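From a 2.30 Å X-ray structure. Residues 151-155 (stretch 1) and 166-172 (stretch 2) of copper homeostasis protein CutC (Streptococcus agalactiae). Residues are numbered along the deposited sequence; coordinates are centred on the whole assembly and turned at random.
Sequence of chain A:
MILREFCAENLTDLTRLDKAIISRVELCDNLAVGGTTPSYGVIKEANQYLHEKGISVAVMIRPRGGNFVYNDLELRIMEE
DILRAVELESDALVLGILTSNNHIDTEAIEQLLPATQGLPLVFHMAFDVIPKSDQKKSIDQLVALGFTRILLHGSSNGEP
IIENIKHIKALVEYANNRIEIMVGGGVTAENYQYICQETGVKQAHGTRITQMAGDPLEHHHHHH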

# COMPACT_ATOMS: atom_id res chain seq x y z
N LEU A 151 8.74 11.70 -15.02
CA LEU A 151 9.56 11.68 -13.82
C LEU A 151 10.69 10.71 -14.12
O LEU A 151 10.44 9.53 -14.39
CB LEU A 151 8.76 11.20 -12.61
CG LEU A 151 9.61 10.93 -11.36
CD1 LEU A 151 10.36 12.19 -10.96
CD2 LEU A 151 8.72 10.45 -10.22
N LEU A 152 11.92 11.20 -14.08
CA LEU A 152 13.07 10.35 -14.39
C LEU A 152 14.30 10.66 -13.55
O LEU A 152 14.43 11.74 -12.98
CB LEU A 152 13.40 10.46 -15.88
CG LEU A 152 13.60 11.85 -16.49
CD1 LEU A 152 15.01 12.36 -16.16
CD2 LEU A 152 13.43 11.76 -17.99
N HIS A 153 15.20 9.69 -13.47
CA HIS A 153 16.42 9.81 -12.71
C HIS A 153 17.61 10.08 -13.63
O HIS A 153 18.60 10.67 -13.21
CB HIS A 153 16.66 8.51 -11.92
CG HIS A 153 17.93 8.51 -11.12
ND1 HIS A 153 18.14 9.36 -10.06
CD2 HIS A 153 19.06 7.77 -11.25
CE1 HIS A 153 19.35 9.15 -9.57
NE2 HIS A 153 19.92 8.19 -10.27
N GLY A 154 17.51 9.62 -14.88
CA GLY A 154 18.59 9.83 -15.82
C GLY A 154 19.51 8.63 -15.96
O GLY A 154 20.45 8.64 -16.76
N SER A 155 19.25 7.59 -15.17
CA SER A 155 20.02 6.35 -15.20
C SER A 155 19.18 5.28 -14.52
O SER A 155 18.26 5.60 -13.76
CB SER A 155 21.36 6.51 -14.47
OG SER A 155 21.17 6.58 -13.07
N LYS A 166 24.34 15.70 -18.22
CA LYS A 166 24.39 15.73 -19.67
C LYS A 166 23.19 15.04 -20.32
O LYS A 166 22.54 15.61 -21.19
CB LYS A 166 25.70 15.11 -20.18
CG LYS A 166 26.86 16.10 -20.26
CD LYS A 166 27.14 16.78 -18.92
CE LYS A 166 27.60 18.23 -19.11
NZ LYS A 166 26.52 19.08 -19.70
N HIS A 167 22.90 13.82 -19.90
CA HIS A 167 21.79 13.07 -20.47
C HIS A 167 20.44 13.73 -20.21
O HIS A 167 19.61 13.84 -21.11
CB HIS A 167 21.77 11.64 -19.92
CG HIS A 167 20.77 10.75 -20.59
ND1 HIS A 167 19.84 10.01 -19.88
CD2 HIS A 167 20.55 10.49 -21.90
CE1 HIS A 167 19.08 9.34 -20.73
NE2 HIS A 167 19.49 9.62 -21.96
N ILE A 168 20.21 14.15 -18.97
CA ILE A 168 18.95 14.78 -18.61
C ILE A 168 18.74 16.06 -19.41
O ILE A 168 17.63 16.36 -19.84
CB ILE A 168 18.89 15.07 -17.10
CG1 ILE A 168 18.88 13.74 -16.33
CG2 ILE A 168 17.64 15.88 -16.75
CD1 ILE A 168 18.85 13.88 -14.82
N LYS A 169 19.82 16.80 -19.65
CA LYS A 169 19.69 18.03 -20.41
C LYS A 169 19.34 17.74 -21.86
O LYS A 169 18.56 18.47 -22.49
CB LYS A 169 20.97 18.88 -20.35
CG LYS A 169 20.75 20.25 -21.00
CD LYS A 169 21.73 21.31 -20.53
CE LYS A 169 23.06 21.19 -21.23
NZ LYS A 169 23.90 22.40 -21.02
N ALA A 170 19.91 16.67 -22.40
CA ALA A 170 19.64 16.28 -23.78
C ALA A 170 18.16 15.91 -23.93
O ALA A 170 17.55 16.20 -24.97
CB ALA A 170 20.52 15.09 -24.17
N LEU A 171 17.59 15.29 -22.90
CA LEU A 171 16.18 14.89 -22.93
C LEU A 171 15.28 16.12 -22.87
O LEU A 171 14.25 16.18 -23.55
CB LEU A 171 15.87 13.95 -21.76
CG LEU A 171 16.52 12.57 -21.87
CD1 LEU A 171 16.17 11.71 -20.65
CD2 LEU A 171 16.06 11.89 -23.15
N VAL A 172 15.67 17.09 -22.06
CA VAL A 172 14.91 18.32 -21.93
C VAL A 172 14.91 19.08 -23.25
O VAL A 172 13.88 19.59 -23.69
CB VAL A 172 15.51 19.24 -20.86
CG1 VAL A 172 14.79 20.58 -20.89
CG2 VAL A 172 15.39 18.60 -19.50

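Stretch 2 is one piece of a longer helix, and its phi/psi values, all near -60/-40, are accompanied by three internal i-to-i+4 hydrogen bonds of 3.1 Å: Ala-170 N to Lys-166 O, Leu-171 N to His-167 O, and Val-172 N to Ile-168 O. Stretch 1 is the end of a strand, Leu-151 and Leu-152, followed by loop. The two backbones come nearest where Gly-154 CA lies 5.7 Å from Ile-168 CA. The contact is compact, burying 212 Å² summed over both sides, and it is made by His-167, Ile-168 and Leu-171, a spacing that places all three on one side of the helix.

Lys-166, at the start of the stretch, is exposed and out of reach. His-167 follows with its CA-to-CB bond directed toward stretch 1 and chi1 in the t well (-172°). This brings the ring to the loop backbone, where His-167 ND1 donates to Gly-154 O at 3.5 Å with an N-H...O angle of 143°, a weak hydrogen bond, long and bent, yet the sole one between the stretches, and it gives a loop carbonyl a polar partner.

Ile-168 makes the most contacts. Its CA-to-CB bond points sideways, but with chi1 m and chi2 t the end of the chain comes nearer the loop. Ile-168 CD1 reaches 3.6 Å from His-153 O, a van der Waals approach to a backbone oxygen, while Ile-168 CG1 sits 4.0 Å from Gly-154 CA and 4.1 Å from Leu-152 CD1, the latter an apolar pairing. The His-153 side chain takes no part; its CA-to-CB bond points away, and both ring nitrogens are hydrogen-bonded elsewhere in the structure.

An ideal CB on Gly-154 would fall 2.9 Å from Ile-168 CG1, a clash, and at phi/psi 98/-3 it would also be jammed against the carbonyl oxygen of His-153. The second constraint alone calls for glycine; the first shows how closely the helix is set against the loop.

Lys-169 and Ala-170 are out of reach and bury nothing here. One turn on from His-167, Leu-171 again points toward stretch 1, and Leu-171 CD1 meets Leu-152 CD2 at 3.8 Å. Leu-152, itself pointing toward the helix with both chi angles p, therefore touches Ile-168 through CD1 and Leu-171 through CD2. These buried aliphatic groups pack by excluding water, complementing the weak polar link at His-167. Val-172 makes no contact.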